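Early 35 kDa protein (Autographa californica nucleopolyhedrovirus, PDB 1P35) inhibits caspases and so blocks the apoptotic response of the infected insect host cell, and also suppresses the host's antiviral RNA interference. Local coordinates at residues 71-75 / 265-269; 77-82 / 259-265; 225-231 / 242-248. One frame throughout, in Å; residues are numbered along the deposited sequence.

Contact 1 of 3, residues 71-75 / 265-269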
loop_
_atom_site.group_PDB
_atom_site.type_symbol
_atom_site.label_atom_id
_atom_site.label_comp_id
_atom_site.label_asym_id
_atom_site.label_seq_id
_atom_site.Cartn_x
_atom_site.Cartn_y
_atom_site.Cartn_z
ATOM N N ASP A 71 -2.835 -6.854 -12.419
ATOM C CA ASP A 71 -2.295 -8.095 -11.856
ATOM C C ASP A 71 -3.375 -9.085 -11.407
ATOM O O ASP A 71 -3.181 -10.281 -11.519
ATOM C CB ASP A 71 -1.369 -7.847 -10.644
ATOM C CG ASP A 71 -0.047 -7.198 -11.034
ATOM O OD1 ASP A 71 0.323 -7.297 -12.220
ATOM O OD2 ASP A 71 0.647 -6.628 -10.156
ATOM N N GLU A 72 -4.525 -8.628 -10.925
ATOM C CA GLU A 72 -5.483 -9.651 -10.485
ATOM C C GLU A 72 -6.252 -10.280 -11.661
ATOM O O GLU A 72 -6.991 -11.252 -11.482
ATOM C CB GLU A 72 -6.470 -9.094 -9.447
ATOM C CG GLU A 72 -7.554 -8.222 -10.038
ATOM C CD GLU A 72 -8.576 -7.759 -9.003
ATOM O OE1 GLU A 72 -8.200 -7.068 -8.020
ATOM O OE2 GLU A 72 -9.767 -8.088 -9.177
ATOM N N GLN A 73 -6.136 -9.702 -12.853
ATOM C CA GLN A 73 -6.809 -10.329 -13.978
ATOM C C GLN A 73 -5.866 -11.407 -14.543
ATOM O O GLN A 73 -6.321 -12.467 -14.983
ATOM C CB GLN A 73 -7.142 -9.328 -15.062
ATOM C CG GLN A 73 -8.223 -8.332 -14.729
ATOM C CD GLN A 73 -9.559 -9.012 -14.422
ATOM O OE1 GLN A 73 -10.030 -9.913 -15.161
ATOM N NE2 GLN A 73 -10.193 -8.569 -13.339
ATOM N N PHE A 74 -4.556 -11.141 -14.494
ATOM C CA PHE A 74 -3.580 -12.072 -15.012
ATOM C C PHE A 74 -3.233 -13.210 -14.063
ATOM O O PHE A 74 -2.845 -14.319 -14.509
ATOM C CB PHE A 74 -2.303 -11.321 -15.474
ATOM C CG PHE A 74 -2.508 -10.529 -16.749
ATOM C CD1 PHE A 74 -3.137 -9.274 -16.730
ATOM C CD2 PHE A 74 -2.229 -11.126 -18.001
ATOM C CE1 PHE A 74 -3.507 -8.629 -17.931
ATOM C CE2 PHE A 74 -2.577 -10.508 -19.195
ATOM C CZ PHE A 74 -3.232 -9.246 -19.178
ATOM N N ASP A 75 -3.338 -12.944 -12.762
ATOM C CA ASP A 75 -3.054 -13.974 -11.776
ATOM C C ASP A 75 -3.979 -15.133 -12.019
ATOM O O ASP A 75 -3.591 -16.284 -11.859
ATOM C CB ASP A 75 -3.238 -13.471 -10.355
ATOM C CG ASP A 75 -2.051 -12.689 -9.866
ATOM O OD1 ASP A 75 -1.066 -12.547 -10.621
ATOM O OD2 ASP A 75 -2.103 -12.208 -8.718
ATOM N N CYS A 265 2.465 -14.726 -17.537
ATOM C CA CYS A 265 1.493 -14.472 -18.568
ATOM C C CYS A 265 1.457 -12.973 -18.886
ATOM O O CYS A 265 1.219 -12.120 -17.994
ATOM C CB CYS A 265 0.080 -14.929 -18.132
ATOM S SG CYS A 265 -0.032 -16.718 -17.771
ATOM N N ASN A 266 1.650 -12.677 -20.168
ATOM C CA ASN A 266 1.667 -11.322 -20.689
ATOM C C ASN A 266 0.724 -11.221 -21.903
ATOM O O ASN A 266 0.639 -12.130 -22.754
ATOM C CB ASN A 266 3.097 -10.954 -21.071
ATOM C CG ASN A 266 3.993 -10.811 -19.855
ATOM O OD1 ASN A 266 3.955 -9.767 -19.158
ATOM N ND2 ASN A 266 4.770 -11.863 -19.555
ATOM N N GLY A 267 0.034 -10.103 -21.989
ATOM C CA GLY A 267 -0.901 -9.922 -23.082
ATOM C C GLY A 267 -2.046 -8.981 -22.784
ATOM O O GLY A 267 -1.878 -7.971 -22.107
ATOM N N PHE A 268 -3.211 -9.354 -23.301
ATOM C CA PHE A 268 -4.424 -8.576 -23.227
ATOM C C PHE A 268 -5.599 -9.414 -22.695
ATOM O O PHE A 268 -5.863 -10.550 -23.170
ATOM C CB PHE A 268 -4.787 -8.079 -24.655
ATOM C CG PHE A 268 -3.758 -7.203 -25.274
ATOM C CD1 PHE A 268 -2.533 -7.723 -25.679
ATOM C CD2 PHE A 268 -3.972 -5.822 -25.367
ATOM C CE1 PHE A 268 -1.498 -6.864 -26.163
ATOM C CE2 PHE A 268 -2.969 -4.959 -25.842
ATOM C CZ PHE A 268 -1.706 -5.486 -26.245
ATOM N N ILE A 269 -6.295 -8.865 -21.706
ATOM C CA ILE A 269 -7.471 -9.512 -21.148
ATOM C C ILE A 269 -8.570 -8.490 -21.339
ATOM O O ILE A 269 -8.460 -7.348 -20.848
ATOM C CB ILE A 269 -7.305 -9.847 -19.656
ATOM C CG1 ILE A 269 -6.431 -11.100 -19.503
ATOM C CG2 ILE A 269 -8.693 -10.069 -19.004
ATOM C CD1 ILE A 269 -5.921 -11.371 -18.056
#
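Helix 62-74, near its end, packs on strand 259-271 where that strand turns a corner at G267, and F74 and I269 carry most of this helix-on-strand packing. F74 points its ring into the bend. I269 comes back from beyond the corner and sets its CD1 methyl over the ring face. I269 CD1 lies 3.4 Å from the centroid of the F74 ring and only 3° off the ring normal, a well-centred CH-pi contact. The methyl reaches that spot because I269 CG1 sits anti to the carbonyl carbon (chi1 -78°) and the chain then runs out extended. The same I269 CD1 is 3.3 Å from Q73 O, and Q73 CB lies 3.8 Å from it. CD1 therefore sits between the aromatic face and the helix backbone at Q73.

The rim of the F74 ring follows the backbone of the bend. F74 CD2 is 3.6 Å from C265 O, and F74 CZ is 3.5 Å from G267 O. Both oxygens approach obliquely, while the amide N of F268 lies at the ring edge. G267 has a positive phi of 153°, where a side chain would press against the preceding carbonyl. The contact is buried and held by packing.

N266 and F268 direct their CB atoms away from the helix. N266 OD1 accepts a hydrogen bond from H282 N, and F268 stacks on F209. D71 of the same helix is salt-bridged to K280 of strand 276-282. Beside the contact, that strand touches Q73 through Y278 and F74 through K280, and strand 238-249 packs against C265 and I269.

Contact 2 of 3, residues 77-82 / 259-265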
loop_
_atom_site.group_PDB
_atom_site.type_symbol
_atom_site.label_atom_id
_atom_site.label_comp_id
_atom_site.label_asym_id
_atom_site.label_seq_id
_atom_site.Cartn_x
_atom_site.Cartn_y
_atom_site.Cartn_z
ATOM N N LEU A 77 -4.750 -16.373 -14.590
ATOM C CA LEU A 77 -4.382 -17.199 -15.713
ATOM C C LEU A 77 -3.249 -18.117 -15.306
ATOM O O LEU A 77 -3.027 -19.160 -15.920
ATOM C CB LEU A 77 -3.940 -16.321 -16.895
ATOM C CG LEU A 77 -4.912 -15.319 -17.493
ATOM C CD1 LEU A 77 -4.219 -14.639 -18.658
ATOM C CD2 LEU A 77 -6.200 -15.999 -17.941
ATOM N N GLU A 78 -2.551 -17.715 -14.249
ATOM C CA GLU A 78 -1.389 -18.418 -13.748
ATOM C C GLU A 78 -1.602 -19.547 -12.754
ATOM O O GLU A 78 -2.661 -19.677 -12.164
ATOM C CB GLU A 78 -0.410 -17.390 -13.172
ATOM C CG GLU A 78 -0.011 -16.354 -14.254
ATOM C CD GLU A 78 0.943 -15.278 -13.765
ATOM O OE1 GLU A 78 1.181 -15.207 -12.528
ATOM O OE2 GLU A 78 1.424 -14.499 -14.629
ATOM N N ARG A 79 -0.572 -20.381 -12.642
ATOM C CA ARG A 79 -0.523 -21.519 -11.742
ATOM C C ARG A 79 0.920 -21.462 -11.242
ATOM O O ARG A 79 1.885 -21.951 -11.879
ATOM C CB ARG A 79 -0.834 -22.832 -12.497
ATOM C CG ARG A 79 -2.340 -23.033 -12.969
ATOM C CD ARG A 79 -2.607 -24.471 -13.486
ATOM N NE ARG A 79 -1.649 -24.860 -14.540
ATOM C CZ ARG A 79 -1.912 -24.879 -15.844
ATOM N NH1 ARG A 79 -3.111 -24.541 -16.292
ATOM N NH2 ARG A 79 -0.963 -25.232 -16.703
ATOM N N ASP A 80 1.077 -20.781 -10.117
ATOM C CA ASP A 80 2.390 -20.615 -9.525
ATOM C C ASP A 80 2.350 -21.379 -8.230
ATOM O O ASP A 80 1.738 -20.925 -7.269
ATOM C CB ASP A 80 2.642 -19.152 -9.223
ATOM C CG ASP A 80 4.050 -18.897 -8.775
ATOM O OD1 ASP A 80 4.583 -19.740 -8.057
ATOM O OD2 ASP A 80 4.610 -17.832 -9.131
ATOM N N TYR A 81 3.017 -22.525 -8.205
ATOM C CA TYR A 81 3.032 -23.382 -7.030
ATOM C C TYR A 81 4.227 -23.135 -6.102
ATOM O O TYR A 81 4.778 -24.083 -5.542
ATOM C CB TYR A 81 3.031 -24.852 -7.451
ATOM C CG TYR A 81 1.924 -25.290 -8.393
ATOM C CD1 TYR A 81 0.633 -25.517 -7.913
ATOM C CD2 TYR A 81 2.157 -25.452 -9.778
ATOM C CE1 TYR A 81 -0.402 -25.883 -8.761
ATOM C CE2 TYR A 81 1.129 -25.818 -10.628
ATOM C CZ TYR A 81 -0.155 -26.030 -10.104
ATOM O OH TYR A 81 -1.197 -26.385 -10.916
ATOM N N SER A 82 4.634 -21.880 -5.934
ATOM C CA SER A 82 5.758 -21.570 -5.054
ATOM C C SER A 82 5.432 -20.430 -4.084
ATOM O O SER A 82 4.972 -19.351 -4.509
ATOM C CB SER A 82 6.957 -21.161 -5.896
ATOM O OG SER A 82 6.614 -20.033 -6.686
ATOM N N TYR A 259 3.119 -31.260 -11.218
ATOM C CA TYR A 259 2.629 -29.879 -11.142
ATOM C C TYR A 259 2.812 -29.179 -12.505
ATOM O O TYR A 259 3.934 -29.133 -13.041
ATOM C CB TYR A 259 3.436 -29.103 -10.111
ATOM C CG TYR A 259 3.223 -29.500 -8.678
ATOM C CD1 TYR A 259 2.075 -29.095 -7.988
ATOM C CD2 TYR A 259 4.191 -30.228 -7.985
ATOM C CE1 TYR A 259 1.899 -29.398 -6.622
ATOM C CE2 TYR A 259 4.030 -30.541 -6.621
ATOM C CZ TYR A 259 2.884 -30.117 -5.943
ATOM O OH TYR A 259 2.741 -30.370 -4.587
ATOM N N ASN A 260 1.732 -28.639 -13.066
ATOM C CA ASN A 260 1.829 -27.934 -14.343
ATOM C C ASN A 260 1.855 -26.419 -14.132
ATOM O O ASN A 260 0.824 -25.742 -14.059
ATOM C CB ASN A 260 0.678 -28.333 -15.264
ATOM C CG ASN A 260 0.626 -29.838 -15.487
ATOM O OD1 ASN A 260 1.561 -30.435 -16.046
ATOM N ND2 ASN A 260 -0.452 -30.462 -15.028
ATOM N N TRP A 261 3.061 -25.885 -14.042
ATOM C CA TRP A 261 3.207 -24.468 -13.826
ATOM C C TRP A 261 2.785 -23.638 -15.044
ATOM O O TRP A 261 2.944 -24.047 -16.195
ATOM C CB TRP A 261 4.645 -24.158 -13.476
ATOM C CG TRP A 261 5.177 -24.786 -12.224
ATOM C CD1 TRP A 261 5.426 -26.124 -12.005
ATOM C CD2 TRP A 261 5.717 -24.092 -11.090
ATOM N NE1 TRP A 261 6.098 -26.293 -10.823
ATOM C CE2 TRP A 261 6.296 -25.070 -10.239
ATOM C CE3 TRP A 261 5.778 -22.738 -10.712
ATOM C CZ2 TRP A 261 6.929 -24.738 -9.037
ATOM C CZ3 TRP A 261 6.422 -22.403 -9.497
ATOM C CH2 TRP A 261 6.990 -23.411 -8.684
ATOM N N LYS A 262 2.190 -22.487 -14.781
ATOM C CA LYS A 262 1.829 -21.585 -15.841
ATOM C C LYS A 262 2.082 -20.206 -15.257
ATOM O O LYS A 262 1.286 -19.695 -14.447
ATOM C CB LYS A 262 0.372 -21.791 -16.265
ATOM C CG LYS A 262 -0.017 -20.952 -17.504
ATOM C CD LYS A 262 -1.482 -21.217 -17.908
ATOM C CE LYS A 262 -1.906 -20.432 -19.093
ATOM N NZ LYS A 262 -3.354 -20.694 -19.413
ATOM N N ILE A 263 3.219 -19.623 -15.647
ATOM C CA ILE A 263 3.622 -18.299 -15.170
ATOM C C ILE A 263 3.971 -17.295 -16.280
ATOM O O ILE A 263 3.924 -17.624 -17.469
ATOM C CB ILE A 263 4.827 -18.400 -14.167
ATOM C CG1 ILE A 263 5.993 -19.133 -14.800
ATOM C CG2 ILE A 263 4.375 -19.163 -12.928
ATOM C CD1 ILE A 263 7.280 -19.091 -13.962
ATOM N N PHE A 264 4.359 -16.091 -15.851
ATOM C CA PHE A 264 4.703 -14.935 -16.710
ATOM C C PHE A 264 3.758 -14.732 -17.839
ATOM O O PHE A 264 4.182 -14.633 -18.991
ATOM C CB PHE A 264 6.098 -15.030 -17.291
ATOM C CG PHE A 264 7.144 -15.424 -16.317
ATOM C CD1 PHE A 264 7.121 -14.955 -15.011
ATOM C CD2 PHE A 264 8.234 -16.162 -16.736
ATOM C CE1 PHE A 264 8.173 -15.209 -14.155
ATOM C CE2 PHE A 264 9.290 -16.420 -15.891
ATOM C CZ PHE A 264 9.265 -15.941 -14.592
ATOM N N CYS A 265 2.465 -14.726 -17.537
ATOM C CA CYS A 265 1.493 -14.472 -18.568
ATOM C C CYS A 265 1.457 -12.973 -18.886
ATOM O O CYS A 265 1.219 -12.120 -17.994
ATOM C CB CYS A 265 0.080 -14.929 -18.132
ATOM S SG CYS A 265 -0.032 -16.718 -17.771
HETATM O O HOH W 1 4.079 -14.966 -13.051
HETATM O O HOH W 2 1.927 -12.153 -15.234
HETATM O O HOH W 3 -3.798 -23.838 -19.202
#
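R79 and K262 face each other as an antiparallel hydrogen-bonded pair. R79 N donates to K262 O at 2.7 Å, and K262 N donates to R79 O at 3.0 Å. The R79 side chain adds a second grip on the strand. R79 NE donates to N260 O at 2.7 Å, with that oxygen nearly in the guanidinium plane, and NH2 gives the same oxygen a weak bond. One face of the guanidinium rests on K262 CB. The bend at chi3 (-54°) turns the group back over the strand.

E78 OE2 accepts from C265 N at 3.1 Å, on the anti side of the carboxylate. The R79-K262 pair is a single beta bridge; it ties the loop after helix 62-74 to strand 259-271, and no regular strand forms in the loop.

Y81, Y259 and W261 form an aromatic cluster. Y81 turns its edge to the face of W261, with planes at 88°, while Y259 CD1 sits over the Y81 ring, 3.8 Å from Y81 CG. An Asx turn, S82 N to D80 OD1, shapes the loop beside W261.

Further out, one water accepts from both R79 NH1 and K262 NZ. Y242 OH also pairs with K262 NZ, T249 OG1 with W261 NE1, and F247 stacks on W261.

Contact 3 of 3, residues 225-231 / 242-248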
loop_
_atom_site.group_PDB
_atom_site.type_symbol
_atom_site.label_atom_id
_atom_site.label_comp_id
_atom_site.label_asym_id
_atom_site.label_seq_id
_atom_site.Cartn_x
_atom_site.Cartn_y
_atom_site.Cartn_z
ATOM N N SER A 225 12.866 -28.125 -19.361
ATOM C CA SER A 225 11.766 -28.297 -20.287
ATOM C C SER A 225 10.768 -27.149 -20.470
ATOM O O SER A 225 9.636 -27.399 -20.902
ATOM C CB SER A 225 10.980 -29.524 -19.867
ATOM O OG SER A 225 10.341 -29.281 -18.616
ATOM N N GLU A 226 11.136 -25.909 -20.167
ATOM C CA GLU A 226 10.147 -24.844 -20.345
ATOM C C GLU A 226 9.755 -24.629 -21.812
ATOM O O GLU A 226 10.568 -24.723 -22.738
ATOM C CB GLU A 226 10.630 -23.513 -19.761
ATOM C CG GLU A 226 11.860 -22.984 -20.461
ATOM C CD GLU A 226 12.275 -21.662 -19.895
ATOM O OE1 GLU A 226 12.115 -21.515 -18.677
ATOM O OE2 GLU A 226 12.761 -20.791 -20.647
ATOM N N LYS A 227 8.486 -24.328 -22.002
ATOM C CA LYS A 227 7.943 -24.057 -23.323
ATOM C C LYS A 227 7.043 -22.803 -23.220
ATOM O O LYS A 227 6.426 -22.548 -22.207
ATOM C CB LYS A 227 7.127 -25.274 -23.806
ATOM C CG LYS A 227 5.994 -25.689 -22.858
ATOM C CD LYS A 227 5.243 -26.962 -23.278
ATOM C CE LYS A 227 4.329 -27.474 -22.145
ATOM N NZ LYS A 227 5.120 -27.821 -20.889
ATOM N N VAL A 228 6.995 -22.012 -24.266
ATOM C CA VAL A 228 6.138 -20.852 -24.264
ATOM C C VAL A 228 4.873 -21.216 -25.028
ATOM O O VAL A 228 4.959 -21.748 -26.148
ATOM C CB VAL A 228 6.864 -19.705 -24.938
ATOM C CG1 VAL A 228 5.895 -18.606 -25.225
ATOM C CG2 VAL A 228 8.030 -19.232 -23.979
ATOM N N LEU A 229 3.709 -21.009 -24.417
ATOM C CA LEU A 229 2.455 -21.286 -25.100
ATOM C C LEU A 229 1.699 -20.002 -25.414
ATOM O O LEU A 229 1.753 -18.989 -24.653
ATOM C CB LEU A 229 1.578 -22.251 -24.287
ATOM C CG LEU A 229 1.903 -23.762 -24.477
ATOM C CD1 LEU A 229 3.363 -24.017 -24.224
ATOM C CD2 LEU A 229 1.072 -24.624 -23.508
ATOM N N TYR A 230 1.013 -20.047 -26.553
ATOM C CA TYR A 230 0.228 -18.919 -27.048
ATOM C C TYR A 230 -1.268 -19.207 -26.903
ATOM O O TYR A 230 -1.765 -20.250 -27.363
ATOM C CB TYR A 230 0.568 -18.651 -28.531
ATOM C CG TYR A 230 -0.345 -17.615 -29.166
ATOM C CD1 TYR A 230 -0.326 -16.268 -28.756
ATOM C CD2 TYR A 230 -1.276 -17.992 -30.124
ATOM C CE1 TYR A 230 -1.209 -15.342 -29.295
ATOM C CE2 TYR A 230 -2.170 -17.073 -30.672
ATOM C CZ TYR A 230 -2.126 -15.752 -30.260
ATOM O OH TYR A 230 -2.912 -14.846 -30.905
ATOM N N TYR A 231 -1.976 -18.276 -26.270
ATOM C CA TYR A 231 -3.413 -18.391 -26.046
ATOM C C TYR A 231 -4.296 -17.368 -26.733
ATOM O O TYR A 231 -4.012 -16.168 -26.730
ATOM C CB TYR A 231 -3.743 -18.308 -24.557
ATOM C CG TYR A 231 -3.277 -19.478 -23.723
ATOM C CD1 TYR A 231 -1.974 -19.521 -23.243
ATOM C CD2 TYR A 231 -4.117 -20.595 -23.488
ATOM C CE1 TYR A 231 -1.468 -20.631 -22.550
ATOM C CE2 TYR A 231 -3.624 -21.745 -22.781
ATOM C CZ TYR A 231 -2.282 -21.738 -22.319
ATOM O OH TYR A 231 -1.741 -22.788 -21.643
ATOM N N TYR A 242 -2.845 -14.037 -24.828
ATOM C CA TYR A 242 -1.594 -13.929 -24.091
ATOM C C TYR A 242 -0.615 -15.081 -24.317
ATOM O O TYR A 242 -0.917 -16.079 -24.981
ATOM C CB TYR A 242 -1.905 -13.876 -22.571
ATOM C CG TYR A 242 -2.603 -15.131 -22.058
ATOM C CD1 TYR A 242 -3.956 -15.338 -22.264
ATOM C CD2 TYR A 242 -1.895 -16.126 -21.379
ATOM C CE1 TYR A 242 -4.595 -16.509 -21.799
ATOM C CE2 TYR A 242 -2.536 -17.298 -20.909
ATOM C CZ TYR A 242 -3.889 -17.470 -21.131
ATOM O OH TYR A 242 -4.534 -18.611 -20.688
ATOM N N LYS A 243 0.581 -14.918 -23.776
ATOM C CA LYS A 243 1.556 -15.972 -23.822
ATOM C C LYS A 243 1.840 -16.313 -22.358
ATOM O O LYS A 243 1.648 -15.460 -21.462
ATOM C CB LYS A 243 2.822 -15.524 -24.519
ATOM C CG LYS A 243 2.747 -15.654 -26.016
ATOM C CD LYS A 243 3.979 -15.123 -26.707
ATOM C CE LYS A 243 3.923 -15.488 -28.221
ATOM N NZ LYS A 243 5.161 -15.074 -28.831
ATOM N N ALA A 244 2.269 -17.554 -22.119
ATOM C CA ALA A 244 2.580 -17.989 -20.778
ATOM C C ALA A 244 3.778 -18.906 -20.843
ATOM O O ALA A 244 3.982 -19.590 -21.835
ATOM C CB ALA A 244 1.371 -18.736 -20.153
ATOM N N LEU A 245 4.544 -18.945 -19.766
ATOM C CA LEU A 245 5.710 -19.782 -19.679
ATOM C C LEU A 245 5.201 -20.972 -18.904
ATOM O O LEU A 245 4.589 -20.805 -17.824
ATOM C CB LEU A 245 6.817 -19.105 -18.889
ATOM C CG LEU A 245 8.061 -19.988 -18.767
ATOM C CD1 LEU A 245 8.789 -20.129 -20.143
ATOM C CD2 LEU A 245 8.988 -19.358 -17.785
ATOM N N GLU A 246 5.459 -22.163 -19.435
ATOM C CA GLU A 246 4.978 -23.377 -18.797
ATOM C C GLU A 246 6.021 -24.468 -18.718
ATOM O O GLU A 246 6.892 -24.578 -19.554
ATOM C CB GLU A 246 3.749 -23.907 -19.544
ATOM C CG GLU A 246 2.654 -22.898 -19.651
ATOM C CD GLU A 246 1.354 -23.520 -20.070
ATOM O OE1 GLU A 246 1.249 -24.721 -19.905
ATOM O OE2 GLU A 246 0.439 -22.814 -20.532
ATOM N N PHE A 247 5.939 -25.257 -17.665
ATOM C CA PHE A 247 6.852 -26.340 -17.490
ATOM C C PHE A 247 6.297 -27.275 -16.439
ATOM O O PHE A 247 5.224 -27.016 -15.885
ATOM C CB PHE A 247 8.249 -25.856 -17.109
ATOM C CG PHE A 247 8.281 -25.005 -15.905
ATOM C CD1 PHE A 247 8.374 -25.581 -14.647
ATOM C CD2 PHE A 247 8.162 -23.619 -16.013
ATOM C CE1 PHE A 247 8.343 -24.786 -13.501
ATOM C CE2 PHE A 247 8.135 -22.831 -14.881
ATOM C CZ PHE A 247 8.224 -23.430 -13.608
ATOM N N THR A 248 7.027 -28.364 -16.191
ATOM C CA THR A 248 6.624 -29.378 -15.227
ATOM C C THR A 248 7.666 -29.757 -14.151
ATOM O O THR A 248 8.868 -29.705 -14.385
ATOM C CB THR A 248 6.179 -30.653 -15.985
ATOM O OG1 THR A 248 4.900 -30.430 -16.613
ATOM C CG2 THR A 248 6.077 -31.815 -15.045
#
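Y231 and Y242 face each other across a beta hairpin of strands 227-234 and 238-249. Six backbone hydrogen bonds join the two segments in antiparallel register. The hydrogen-bonded pairs are K227 with E246, L229 with A244, and Y231 with Y242. In each pair both amides donate and both carbonyls accept. Y231 N to Y242 O is 2.8 Å, and Y242 N to Y231 O is 3.1 Å.

K227, L229, Y231, Y242, A244 and E246 put their side chains on one face. The rings of Y231 and Y242 are nearly parallel, at 6°, but displaced so far that little of one ring covers the other. Y231 CB lies 3.6 Å from the centroid of the Y242 ring, and Y242 OH lies over the Y231 ring. Y242 CG stands between its backbone N and carbonyl carbon (chi1 62°), which swings the ring under Y231. Y242 OH is hydrogen-bonded to K262 NZ and to E233 OE1. K262 also makes a cation-pi contact with Y231.

Y231 OH donates to E246 OE2; the modelled 2.4 Å between these two is very short, and its exact value is doubtful. The carboxylate lies at the ring edge, nearly coplanar with the ring. L229 CD2 lies 3.5 Å from E246 OE2. E246 OE1 has a long, weak ion pair with R79 NH2.

On the other face, V228 CG2 meets L245 CD1 at 4.0 Å. Just before the strand, E226 lays its extended chain against the same leucine methyl, and its carboxylate oxygens bond to S220 and S221. K243 NZ is taken by the carbonyls of L216 and Q214.

The buried E246 carboxylate thus meets a phenol on OE2 and a distant arginine on OE1; if the phenol bond is real, the two may help stabilise a charged carboxylate.

How the contacts relate
Along the chain the helix segment 71-75 and the loop segment 77-82 come first, then both strands of contact 3, then strand 259-271, which contacts 1 and 2 share. Contact 3 thus falls within the chain span that each of the other two closes. Contact centres lie about 12 Å (1 and 2), 14 Å (1 and 3) and 9 Å (2 and 3) apart. Strand 238-249 pairs with strand 227-234 on one side and with strand 259-271 on the other. C265 belongs to contacts 1 and 2, and its SG packs on A244 of contact 3. L77 of contact 2 packs on I269 of contact 1. The late hairpin strands and the end of an early helix are thereby tied together.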